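Local coordinates for EAL domain protein (Vibrio cholerae serotype O1, PDB 6IJ2) that breaks down the cyclic dinucleotides c-di-GMP and cGAMP as a phosphodiesterase, and is captured here with the linear dinucleotide 5'-pGpG and calcium, at residues K91-F96 against N124-F129; F153-D158 against Q174-K179; G183-I188 against E215-H220. The protein carries 1 engineered substitution. One frame throughout, in Å; residues are numbered along the deposited sequence.

Contact 1: K91-F96 against N124-F129. With CA (calcium ion), chain J; nucleotides of chain B.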
loop_
_atom_site.group_PDB
_atom_site.type_symbol
_atom_site.label_atom_id
_atom_site.label_comp_id
_atom_site.label_asym_id
_atom_site.label_seq_id
_atom_site.Cartn_x
_atom_site.Cartn_y
_atom_site.Cartn_z
ATOM N N LYS A 91 19.665 -15.639 12.596
ATOM C CA LYS A 91 19.175 -15.433 11.235
ATOM C C LYS A 91 19.960 -14.353 10.494
ATOM O O LYS A 91 20.411 -13.368 11.085
ATOM C CB LYS A 91 17.687 -15.079 11.259
ATOM C CG LYS A 91 16.807 -16.190 11.851
ATOM C CD LYS A 91 16.287 -17.133 10.785
ATOM C CE LYS A 91 15.476 -18.273 11.397
ATOM N NZ LYS A 91 14.297 -17.762 12.144
ATOM N N LEU A 92 20.151 -14.574 9.192
ATOM C CA LEU A 92 20.697 -13.584 8.272
ATOM C C LEU A 92 19.584 -13.151 7.316
ATOM O O LEU A 92 19.016 -13.983 6.600
ATOM C CB LEU A 92 21.894 -14.158 7.511
ATOM C CG LEU A 92 22.472 -13.264 6.409
ATOM C CD1 LEU A 92 23.038 -11.971 7.003
ATOM C CD2 LEU A 92 23.480 -13.975 5.538
ATOM N N SER A 93 19.275 -11.857 7.300
ATOM C CA SER A 93 18.175 -11.327 6.495
ATOM C C SER A 93 18.754 -10.501 5.358
ATOM O O SER A 93 19.545 -9.585 5.596
ATOM C CB SER A 93 17.229 -10.489 7.341
ATOM O OG SER A 93 15.999 -10.271 6.663
ATOM N N ILE A 94 18.368 -10.833 4.129
ATOM C CA ILE A 94 18.954 -10.244 2.931
ATOM C C ILE A 94 17.852 -9.556 2.152
ATOM O O ILE A 94 16.758 -10.108 1.988
ATOM C CB ILE A 94 19.660 -11.292 2.051
ATOM C CG1 ILE A 94 20.770 -11.972 2.855
ATOM C CG2 ILE A 94 20.250 -10.645 0.791
ATOM C CD1 ILE A 94 21.298 -13.247 2.212
ATOM N N ASN A 95 18.144 -8.353 1.676
ATOM C CA ASN A 95 17.182 -7.604 0.877
ATOM C C ASN A 95 17.172 -8.145 -0.544
ATOM O O ASN A 95 18.227 -8.282 -1.170
ATOM C CB ASN A 95 17.536 -6.117 0.865
ATOM C CG ASN A 95 17.281 -5.444 2.201
ATOM O OD1 ASN A 95 16.142 -5.117 2.532
ATOM N ND2 ASN A 95 18.340 -5.233 2.972
ATOM N N PHE A 96 15.991 -8.471 -1.054
ATOM C CA PHE A 96 15.878 -9.024 -2.397
ATOM C C PHE A 96 15.647 -7.865 -3.354
ATOM O O PHE A 96 14.599 -7.216 -3.304
ATOM C CB PHE A 96 14.756 -10.056 -2.474
ATOM C CG PHE A 96 14.787 -10.922 -3.717
ATOM C CD1 PHE A 96 15.377 -10.482 -4.896
ATOM C CD2 PHE A 96 14.214 -12.180 -3.704
ATOM C CE1 PHE A 96 15.387 -11.272 -6.030
ATOM C CE2 PHE A 96 14.225 -12.978 -4.834
ATOM C CZ PHE A 96 14.811 -12.522 -5.997
ATOM N N ASN A 124 18.289 -20.597 8.099
ATOM C CA ASN A 124 18.661 -19.396 8.833
ATOM C C ASN A 124 18.853 -18.186 7.926
ATOM O O ASN A 124 19.359 -17.156 8.385
ATOM C CB ASN A 124 19.928 -19.628 9.645
ATOM C CG ASN A 124 19.699 -20.549 10.829
ATOM O OD1 ASN A 124 18.597 -21.049 11.045
ATOM N ND2 ASN A 124 20.746 -20.780 11.596
ATOM N N ILE A 125 18.478 -18.288 6.653
ATOM C CA ILE A 125 18.537 -17.166 5.719
ATOM C C ILE A 125 17.114 -16.692 5.442
ATOM O O ILE A 125 16.245 -17.491 5.072
ATOM C CB ILE A 125 19.269 -17.553 4.420
ATOM C CG1 ILE A 125 20.729 -17.908 4.715
ATOM C CG2 ILE A 125 19.194 -16.414 3.388
ATOM C CD1 ILE A 125 21.467 -18.508 3.525
ATOM N N MET A 126 16.875 -15.398 5.636
ATOM C CA MET A 126 15.570 -14.778 5.388
ATOM C C MET A 126 15.725 -13.766 4.271
ATOM O O MET A 126 16.673 -12.980 4.279
ATOM C CB MET A 126 15.008 -14.091 6.626
ATOM C CG MET A 126 13.647 -13.427 6.379
ATOM S SD MET A 126 12.699 -13.028 7.855
ATOM C CE MET A 126 13.590 -11.627 8.522
ATOM N N PHE A 127 14.810 -13.795 3.305
ATOM C CA PHE A 127 14.822 -12.827 2.217
ATOM C C PHE A 127 13.699 -11.828 2.426
ATOM O O PHE A 127 12.550 -12.219 2.650
ATOM C CB PHE A 127 14.694 -13.519 0.859
ATOM C CG PHE A 127 15.992 -14.095 0.367
ATOM C CD1 PHE A 127 16.950 -13.266 -0.194
ATOM C CD2 PHE A 127 16.276 -15.449 0.498
ATOM C CE1 PHE A 127 18.157 -13.779 -0.623
ATOM C CE2 PHE A 127 17.479 -15.966 0.057
ATOM C CZ PHE A 127 18.420 -15.138 -0.491
ATOM N N GLU A 128 14.038 -10.543 2.361
ATOM C CA GLU A 128 13.064 -9.465 2.511
ATOM C C GLU A 128 12.653 -8.955 1.141
ATOM O O GLU A 128 13.508 -8.601 0.321
ATOM C CB GLU A 128 13.637 -8.322 3.351
ATOM C CG GLU A 128 14.216 -8.810 4.664
ATOM C CD GLU A 128 14.655 -7.687 5.570
ATOM O OE1 GLU A 128 15.095 -7.989 6.694
ATOM O OE2 GLU A 128 14.553 -6.506 5.163
ATOM N N PHE A 129 11.346 -8.901 0.906
ATOM C CA PHE A 129 10.796 -8.660 -0.422
ATOM C C PHE A 129 10.220 -7.251 -0.490
ATOM O O PHE A 129 9.367 -6.882 0.327
ATOM C CB PHE A 129 9.730 -9.704 -0.762
ATOM C CG PHE A 129 10.300 -11.048 -1.137
ATOM C CD1 PHE A 129 10.631 -11.967 -0.156
ATOM C CD2 PHE A 129 10.491 -11.393 -2.465
ATOM C CE1 PHE A 129 11.157 -13.208 -0.483
ATOM C CE2 PHE A 129 11.020 -12.632 -2.806
ATOM C CZ PHE A 129 11.354 -13.542 -1.811
HETATM CA CA CA J . 14.956 -4.384 4.452
ATOM P P G B 2 20.536 1.890 4.406
ATOM O OP1 G B 2 21.326 0.863 4.991
ATOM O OP2 G B 2 21.142 3.123 4.027
ATOM O "O5'" G B 2 19.776 1.333 3.143
ATOM C "C5'" G B 2 19.158 2.195 2.196
ATOM C "C4'" G B 2 18.342 1.384 1.229
ATOM O "O4'" G B 2 19.199 0.435 0.565
ATOM C "C3'" G B 2 17.208 0.566 1.846
ATOM O "O3'" G B 2 16.020 0.638 1.080
ATOM C "C2'" G B 2 17.726 -0.861 1.774
ATOM O "O2'" G B 2 16.750 -1.863 1.661
ATOM C "C1'" G B 2 18.567 -0.806 0.507
ATOM N N9 G B 2 19.586 -1.838 0.531
ATOM C C8 G B 2 20.604 -1.975 1.437
ATOM N N7 G B 2 21.320 -3.044 1.243
ATOM C C5 G B 2 20.723 -3.662 0.161
ATOM C C6 G B 2 21.055 -4.863 -0.507
ATOM O O6 G B 2 21.955 -5.655 -0.255
ATOM N N1 G B 2 20.195 -5.116 -1.563
ATOM C C2 G B 2 19.142 -4.321 -1.923
ATOM N N2 G B 2 18.421 -4.740 -2.963
ATOM N N3 G B 2 18.831 -3.191 -1.320
ATOM C C4 G B 2 19.655 -2.925 -0.294
HETATM O O HOH W 1 14.670 -3.501 6.577
#
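Phe96 and Phe129 meet ring against ring at an oblique angle: their planes are 48° apart and their centroids 5.2 Å apart, and Phe96 CB rests over one face of the Phe129 ring. Phe96 also pairs edge-to-face with Tyr102, and Arg76 adds a cation-pi contact. The Phe127 ring runs alongside Ile94, with CE1 3.9 Å from Ile94 CB, while its own neighbours Tyr148 and Phe153 meet it edge-to-face. These apolar groups cover the helix-facing side of two parallel strands of the EAL barrel, joined as a beta-alpha-beta unit through helix 109-117. Backbone bonds pair the strands from Leu92 N to Asn124 O through Phe96 N to Glu128 O.

The opposite face carries Ser93, Asn95 and Glu128 beside Met126. Asn95 OD1 and Glu128 OE2 bind one calcium ion, at 2.4 Å and 2.3 Å respectively, their amide and carboxylate planes 76° apart. Glu128 reaches it with an extended chain (chi2 -174°), and its second oxygen, OE1, accepts a very short 2.5 Å bond from Ser93 OG. With OE2 on the calcium ion and OE1 held by Ser93, both oxygens are engaged, which restricts rotation of the carboxylate.

Contact 2: F153-D158 against Q174-K179. With CA (calcium ion), chain I; CA (calcium ion), chain J; nucleotides of chain B.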
loop_
_atom_site.group_PDB
_atom_site.type_symbol
_atom_site.label_atom_id
_atom_site.label_comp_id
_atom_site.label_asym_id
_atom_site.label_seq_id
_atom_site.Cartn_x
_atom_site.Cartn_y
_atom_site.Cartn_z
ATOM N N PHE A 153 14.009 -21.349 2.742
ATOM C CA PHE A 153 14.280 -19.981 3.170
ATOM C C PHE A 153 13.140 -19.428 4.015
ATOM O O PHE A 153 11.975 -19.793 3.841
ATOM C CB PHE A 153 14.489 -19.073 1.954
ATOM C CG PHE A 153 15.742 -19.371 1.203
ATOM C CD1 PHE A 153 16.977 -19.032 1.737
ATOM C CD2 PHE A 153 15.700 -20.011 -0.024
ATOM C CE1 PHE A 153 18.148 -19.316 1.058
ATOM C CE2 PHE A 153 16.876 -20.309 -0.707
ATOM C CZ PHE A 153 18.097 -19.957 -0.170
ATOM N N GLN A 154 13.490 -18.543 4.946
ATOM C CA GLN A 154 12.500 -17.681 5.569
ATOM C C GLN A 154 12.235 -16.489 4.648
ATOM O O GLN A 154 13.090 -16.109 3.844
ATOM C CB GLN A 154 12.985 -17.208 6.942
ATOM C CG GLN A 154 13.059 -18.323 7.989
ATOM C CD GLN A 154 11.679 -18.788 8.427
ATOM O OE1 GLN A 154 10.882 -18.002 8.938
ATOM N NE2 GLN A 154 11.387 -20.061 8.208
ATOM N N THR A 155 11.024 -15.941 4.727
ATOM C CA THR A 155 10.614 -14.825 3.877
ATOM C C THR A 155 9.942 -13.741 4.699
ATOM O O THR A 155 9.284 -14.019 5.710
ATOM C CB THR A 155 9.647 -15.267 2.768
ATOM O OG1 THR A 155 8.426 -15.725 3.363
ATOM C CG2 THR A 155 10.278 -16.401 1.944
ATOM N N ALA A 156 10.060 -12.500 4.210
ATOM C CA ALA A 156 9.451 -11.343 4.853
ATOM C C ALA A 156 8.981 -10.341 3.814
ATOM O O ALA A 156 9.650 -10.136 2.795
ATOM C CB ALA A 156 10.427 -10.631 5.800
ATOM N N ILE A 157 7.848 -9.699 4.095
ATOM C CA ILE A 157 7.474 -8.467 3.400
ATOM C C ILE A 157 8.208 -7.315 4.077
ATOM O O ILE A 157 8.082 -7.111 5.284
ATOM C CB ILE A 157 5.951 -8.257 3.419
ATOM C CG1 ILE A 157 5.278 -9.364 2.604
ATOM C CG2 ILE A 157 5.586 -6.883 2.871
ATOM C CD1 ILE A 157 3.793 -9.292 2.607
ATOM N N ASP A 158 9.013 -6.588 3.308
ATOM C CA ASP A 158 9.930 -5.601 3.880
ATOM C C ASP A 158 9.222 -4.301 4.266
ATOM O O ASP A 158 9.498 -3.713 5.320
ATOM C CB ASP A 158 11.043 -5.338 2.862
ATOM C CG ASP A 158 12.266 -4.644 3.452
ATOM O OD1 ASP A 158 12.259 -4.226 4.626
ATOM O OD2 ASP A 158 13.266 -4.553 2.719
ATOM N N GLN A 174 1.306 -15.341 2.031
ATOM C CA GLN A 174 1.787 -14.853 3.309
ATOM C C GLN A 174 3.239 -15.267 3.495
ATOM O O GLN A 174 3.623 -16.391 3.171
ATOM C CB GLN A 174 0.922 -15.362 4.460
ATOM C CG GLN A 174 -0.519 -14.866 4.408
ATOM C CD GLN A 174 -1.374 -15.622 3.406
ATOM O OE1 GLN A 174 -1.399 -16.857 3.403
ATOM N NE2 GLN A 174 -2.079 -14.884 2.541
ATOM N N THR A 175 4.040 -14.330 3.983
ATOM C CA THR A 175 5.419 -14.596 4.356
ATOM C C THR A 175 5.491 -15.027 5.815
ATOM O O THR A 175 4.502 -14.985 6.552
ATOM C CB THR A 175 6.254 -13.342 4.126
ATOM O OG1 THR A 175 5.532 -12.221 4.657
ATOM C CG2 THR A 175 6.441 -13.115 2.628
ATOM N N ASN A 176 6.688 -15.464 6.229
ATOM C CA ASN A 176 6.913 -15.769 7.640
ATOM C C ASN A 176 6.784 -14.525 8.503
ATOM O O ASN A 176 6.191 -14.566 9.591
ATOM C CB ASN A 176 8.303 -16.371 7.824
ATOM C CG ASN A 176 8.479 -17.633 7.037
ATOM O OD1 ASN A 176 9.179 -17.660 6.023
ATOM N ND2 ASN A 176 7.807 -18.684 7.474
ATOM N N ILE A 177 7.373 -13.429 8.051
ATOM C CA ILE A 177 7.456 -12.183 8.795
ATOM C C ILE A 177 6.928 -11.046 7.924
ATOM O O ILE A 177 7.059 -11.064 6.697
ATOM C CB ILE A 177 8.917 -11.937 9.250
ATOM C CG1 ILE A 177 9.218 -12.834 10.467
ATOM C CG2 ILE A 177 9.177 -10.480 9.571
ATOM C CD1 ILE A 177 10.660 -12.857 10.904
ATOM N N VAL A 178 6.285 -10.069 8.557
ATOM C CA VAL A 178 5.966 -8.798 7.904
ATOM C C VAL A 178 6.679 -7.710 8.687
ATOM O O VAL A 178 6.477 -7.584 9.903
ATOM C CB VAL A 178 4.453 -8.542 7.816
ATOM C CG1 VAL A 178 4.181 -7.093 7.398
ATOM C CG2 VAL A 178 3.850 -9.413 6.750
ATOM N N LYS A 179 7.566 -6.973 8.010
ATOM C CA LYS A 179 8.280 -5.858 8.625
ATOM C C LYS A 179 7.450 -4.597 8.462
ATOM O O LYS A 179 7.030 -4.274 7.351
ATOM C CB LYS A 179 9.662 -5.671 7.991
ATOM C CG LYS A 179 10.521 -6.908 8.192
ATOM C CD LYS A 179 11.895 -6.585 8.799
ATOM C CE LYS A 179 12.836 -6.099 7.802
ATOM N NZ LYS A 179 14.230 -5.863 8.338
HETATM CA CA CA I . 11.350 -2.210 5.382
HETATM CA CA CA J . 14.956 -4.384 4.452
ATOM O OP3 G B 1 13.407 -1.138 5.069
ATOM P P G B 1 14.501 -0.869 4.173
ATOM O OP1 G B 1 15.312 -2.032 3.982
ATOM O OP2 G B 1 13.912 -0.277 3.018
ATOM O "O5'" G B 1 15.298 0.256 4.928
ATOM C "C5'" G B 1 16.529 -0.014 5.590
ATOM C "C4'" G B 1 17.225 1.282 5.928
ATOM O "O4'" G B 1 16.723 1.782 7.183
ATOM C "C3'" G B 1 18.748 1.217 6.086
ATOM O "O3'" G B 1 19.425 2.238 5.381
ATOM C "C2'" G B 1 18.953 1.442 7.577
ATOM O "O2'" G B 1 20.119 2.121 7.938
ATOM C "C1'" G B 1 17.773 2.338 7.909
ATOM N N9 G B 1 17.420 2.315 9.320
ATOM C C8 G B 1 17.501 1.245 10.175
ATOM N N7 G B 1 17.104 1.525 11.382
ATOM C C5 G B 1 16.730 2.856 11.319
ATOM C C6 G B 1 16.210 3.712 12.322
ATOM O O6 G B 1 15.985 3.462 13.498
ATOM N N1 G B 1 15.977 4.990 11.834
ATOM C C2 G B 1 16.202 5.387 10.543
ATOM N N2 G B 1 15.896 6.650 10.261
ATOM N N3 G B 1 16.670 4.596 9.596
ATOM C C4 G B 1 16.909 3.353 10.050
HETATM O O HOH W 1 14.670 -3.501 6.577
HETATM O O HOH W 2 10.225 -0.233 4.859
#
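Asn176 turns its side chain back onto strand 154-157, with CG beside its own backbone N (chi1 -60°), and its OD1 accepts the Thr155 N-H at 2.8 Å, in the carbonyl plane and on a lone pair. The bent Gln154 chain crosses it at about a right angle, putting OE1 3.1 Å from Asn176 CG with the amide planes 32° apart; no hydrogen bond joins the two amides. Thr175 has OG1 between its backbone N and carbonyl carbon (chi1 46°), from where it donates to Ile177 O at 2.8 Å. Ile157 N reaches that oxygen from the opposite face of the carbonyl plane, at 3.0 Å. Ile157 and Val178 lie side by side and pack on helix 166-170, the helix of the parallel beta-alpha-beta unit that strands 154-160 and 177-180 complete.

Asp158 OD1 binds the calcium ion of chain I at 2.3 Å and that of chain J at 2.7 Å; OD2 also binds the latter and the backbone O the former. Lys179, bent at chi2 and chi3, forms a salt bridge through NZ with Glu128 and bonds a water on the chain J calcium. The shared carboxylate ties both ions together beside the G1 phosphate of chain B, consistent with a two-metal phosphodiesterase centre.

Contact 3: G183-I188 against E215-H220. With CA (calcium ion), chain I; nucleotides of chain B.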
loop_
_atom_site.group_PDB
_atom_site.type_symbol
_atom_site.label_atom_id
_atom_site.label_comp_id
_atom_site.label_asym_id
_atom_site.label_seq_id
_atom_site.Cartn_x
_atom_site.Cartn_y
_atom_site.Cartn_z
ATOM N N GLY A 183 7.613 4.528 9.385
ATOM C CA GLY A 183 6.655 5.620 9.337
ATOM C C GLY A 183 5.410 5.341 10.153
ATOM O O GLY A 183 4.828 6.260 10.736
ATOM N N LEU A 184 4.977 4.078 10.198
ATOM C CA LEU A 184 3.804 3.712 10.985
ATOM C C LEU A 184 4.076 3.644 12.476
ATOM O O LEU A 184 3.136 3.748 13.268
ATOM C CB LEU A 184 3.248 2.357 10.547
ATOM C CG LEU A 184 2.575 2.276 9.179
ATOM C CD1 LEU A 184 1.914 0.896 9.049
ATOM C CD2 LEU A 184 1.573 3.419 8.976
ATOM N N ILE A 185 5.323 3.424 12.895
ATOM C CA ILE A 185 5.575 3.337 14.327
ATOM C C ILE A 185 6.191 4.602 14.895
ATOM O O ILE A 185 6.264 4.729 16.123
ATOM C CB ILE A 185 6.435 2.107 14.666
ATOM C CG1 ILE A 185 7.818 2.249 14.051
ATOM C CG2 ILE A 185 5.720 0.837 14.199
ATOM C CD1 ILE A 185 8.865 2.702 15.042
ATOM N N ARG A 186 6.591 5.563 14.051
ATOM C CA ARG A 186 7.216 6.783 14.554
ATOM C C ARG A 186 6.287 7.496 15.530
ATOM O O ARG A 186 5.182 7.930 15.161
ATOM C CB ARG A 186 7.582 7.712 13.394
ATOM C CG ARG A 186 8.319 8.992 13.800
ATOM C CD ARG A 186 9.694 8.711 14.429
ATOM N NE ARG A 186 10.568 7.950 13.534
ATOM C CZ ARG A 186 11.092 6.753 13.803
ATOM N NH1 ARG A 186 10.868 6.140 14.964
ATOM N NH2 ARG A 186 11.855 6.159 12.894
ATOM N N ASN A 187 6.739 7.611 16.780
ATOM C CA ASN A 187 5.991 8.280 17.847
ATOM C C ASN A 187 4.624 7.641 18.062
ATOM O O ASN A 187 3.640 8.325 18.367
ATOM C CB ASN A 187 5.855 9.779 17.569
ATOM C CG ASN A 187 7.190 10.497 17.619
ATOM O OD1 ASN A 187 8.021 10.220 18.483
ATOM N ND2 ASN A 187 7.410 11.413 16.682
ATOM N N ILE A 188 4.562 6.311 17.931
ATOM C CA ILE A 188 3.262 5.651 17.982
ATOM C C ILE A 188 2.648 5.780 19.373
ATOM O O ILE A 188 1.421 5.821 19.509
ATOM C CB ILE A 188 3.376 4.183 17.534
ATOM C CG1 ILE A 188 1.981 3.569 17.387
ATOM C CG2 ILE A 188 4.288 3.375 18.486
ATOM C CD1 ILE A 188 1.986 2.276 16.604
ATOM N N GLU A 215 10.100 -1.949 12.392
ATOM C CA GLU A 215 11.305 -1.309 11.877
ATOM C C GLU A 215 11.469 0.114 12.398
ATOM O O GLU A 215 10.496 0.822 12.668
ATOM C CB GLU A 215 11.297 -1.253 10.348
ATOM C CG GLU A 215 11.257 -2.598 9.631
ATOM C CD GLU A 215 11.359 -2.442 8.112
ATOM O OE1 GLU A 215 12.094 -3.226 7.494
ATOM O OE2 GLU A 215 10.719 -1.529 7.532
ATOM N N GLY A 216 12.727 0.538 12.494
ATOM C CA GLY A 216 13.025 1.937 12.733
ATOM C C GLY A 216 12.635 2.463 14.095
ATOM O O GLY A 216 12.319 3.653 14.219
ATOM N N VAL A 217 12.645 1.613 15.119
ATOM C CA VAL A 217 12.391 2.072 16.481
ATOM C C VAL A 217 13.539 2.966 16.919
ATOM O O VAL A 217 14.708 2.567 16.854
ATOM C CB VAL A 217 12.218 0.876 17.429
ATOM C CG1 VAL A 217 12.032 1.354 18.859
ATOM C CG2 VAL A 217 11.049 0.037 16.980
ATOM N N GLU A 218 13.212 4.186 17.355
ATOM C CA GLU A 218 14.215 5.172 17.721
ATOM C C GLU A 218 14.181 5.605 19.180
ATOM O O GLU A 218 15.152 6.213 19.643
ATOM C CB GLU A 218 14.099 6.414 16.817
ATOM C CG GLU A 218 14.549 6.113 15.389
ATOM C CD GLU A 218 14.655 7.331 14.498
ATOM O OE1 GLU A 218 15.124 7.179 13.352
ATOM O OE2 GLU A 218 14.277 8.437 14.935
ATOM N N SER A 219 13.139 5.270 19.936
ATOM C CA SER A 219 13.052 5.733 21.313
ATOM C C SER A 219 12.479 4.638 22.198
ATOM O O SER A 219 11.765 3.745 21.738
ATOM C CB SER A 219 12.188 6.988 21.429
ATOM O OG SER A 219 10.853 6.695 21.063
ATOM N N HIS A 220 12.785 4.742 23.492
ATOM C CA HIS A 220 12.218 3.807 24.456
ATOM C C HIS A 220 10.696 3.857 24.453
ATOM O O HIS A 220 10.033 2.827 24.621
ATOM C CB HIS A 220 12.749 4.094 25.861
ATOM C CG HIS A 220 12.129 3.227 26.912
ATOM N ND1 HIS A 220 11.010 3.603 27.619
ATOM C CD2 HIS A 220 12.449 1.986 27.348
ATOM C CE1 HIS A 220 10.676 2.641 28.461
ATOM N NE2 HIS A 220 11.533 1.647 28.316
HETATM CA CA CA I . 11.350 -2.210 5.382
ATOM O OP3 G B 1 13.407 -1.138 5.069
ATOM P P G B 1 14.501 -0.869 4.173
ATOM O OP1 G B 1 15.312 -2.032 3.982
ATOM O OP2 G B 1 13.912 -0.277 3.018
ATOM O "O5'" G B 1 15.298 0.256 4.928
ATOM C "C5'" G B 1 16.529 -0.014 5.590
ATOM C "C4'" G B 1 17.225 1.282 5.928
ATOM O "O4'" G B 1 16.723 1.782 7.183
ATOM C "C3'" G B 1 18.748 1.217 6.086
ATOM O "O3'" G B 1 19.425 2.238 5.381
ATOM C "C2'" G B 1 18.953 1.442 7.577
ATOM O "O2'" G B 1 20.119 2.121 7.938
ATOM C "C1'" G B 1 17.773 2.338 7.909
ATOM N N9 G B 1 17.420 2.315 9.320
ATOM C C8 G B 1 17.501 1.245 10.175
ATOM N N7 G B 1 17.104 1.525 11.382
ATOM C C5 G B 1 16.730 2.856 11.319
ATOM C C6 G B 1 16.210 3.712 12.322
ATOM O O6 G B 1 15.985 3.462 13.498
ATOM N N1 G B 1 15.977 4.990 11.834
ATOM C C2 G B 1 16.202 5.387 10.543
ATOM N N2 G B 1 15.896 6.650 10.261
ATOM N N3 G B 1 16.670 4.596 9.596
ATOM C C4 G B 1 16.909 3.353 10.050
HETATM O O HOH W 2 10.225 -0.233 4.859
#
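Arg186 and Glu218 meet in the loops at the C-terminal end of the EAL barrel, where the loop following strand 211-214 packs against the turn after helix 182-185. That turn is a type II beta turn from Ile185 to Ile188, closed by Ile188 N bonding to Ile185 O.

Hydrogen bonds come first. Arg186 approaches Gly216 end-on, NH1 and NH2 both donating to the same carbonyl oxygen, Gly216 O, which lies only 4° from the guanidinium plane. Arg186 NH2 lies 2.9 Å and NH1 3.0 Å from Gly216 O. Bends at chi2 and chi3 fold the arginine chain so that its tip reaches this oxygen.

Electrostatic contact takes a different direction. The Glu218 carboxylate is stacked over one face of the guanidinium, the planes 17° apart and CD offset toward the rim. The salt bridge, Arg186 NH2 to Glu218 OE1 at a long 3.5 Å, rests on charge alone, since no N-H points at the oxygen. Glu222 supplies a second acidic partner to NH1.

Apolar packing is modest: Ile185 CD1 touches Val217 CG2 at 4.0 Å. Ile185 CG1 also makes a van der Waals contact with the carbonyl oxygen of Glu215.

The same loop also holds metal and nucleotide. Glu215 clasps one calcium ion through both carboxylate oxygens, beside a phosphate oxygen of G1 of chain B. The extended Glu218 chain reads the Watson-Crick edge of the same nucleotide's guanine: OE1 accepts from N1 at 2.8 Å, nearly straight at 167°, and from N2 at 3.2 Å.

In the fold
Contacts 1 and 2 are core pairings of parallel strands, their centres about 9 Å apart, and strands 125-129 and 154-160 are neighbours in one sheet; a backbone bond from Phe129 N to Ala156 O is probable between them. Contact 3 lies farther out, about 16 Å from the chain centre, yet is still largely buried; it joins the end of helix 182-185 and its turn to a loop. The chemistry follows: backbone bonds with an apolar face and metal-binding side chains in the strand pairs, arginine-carboxylate contact and nucleobase recognition in the loops. Contacts 1 and 2 share one calcium ion, contacts 2 and 3 another, and Lys179 links contact 2 to both others, reaching Glu215 of contact 3 by a salt bridge.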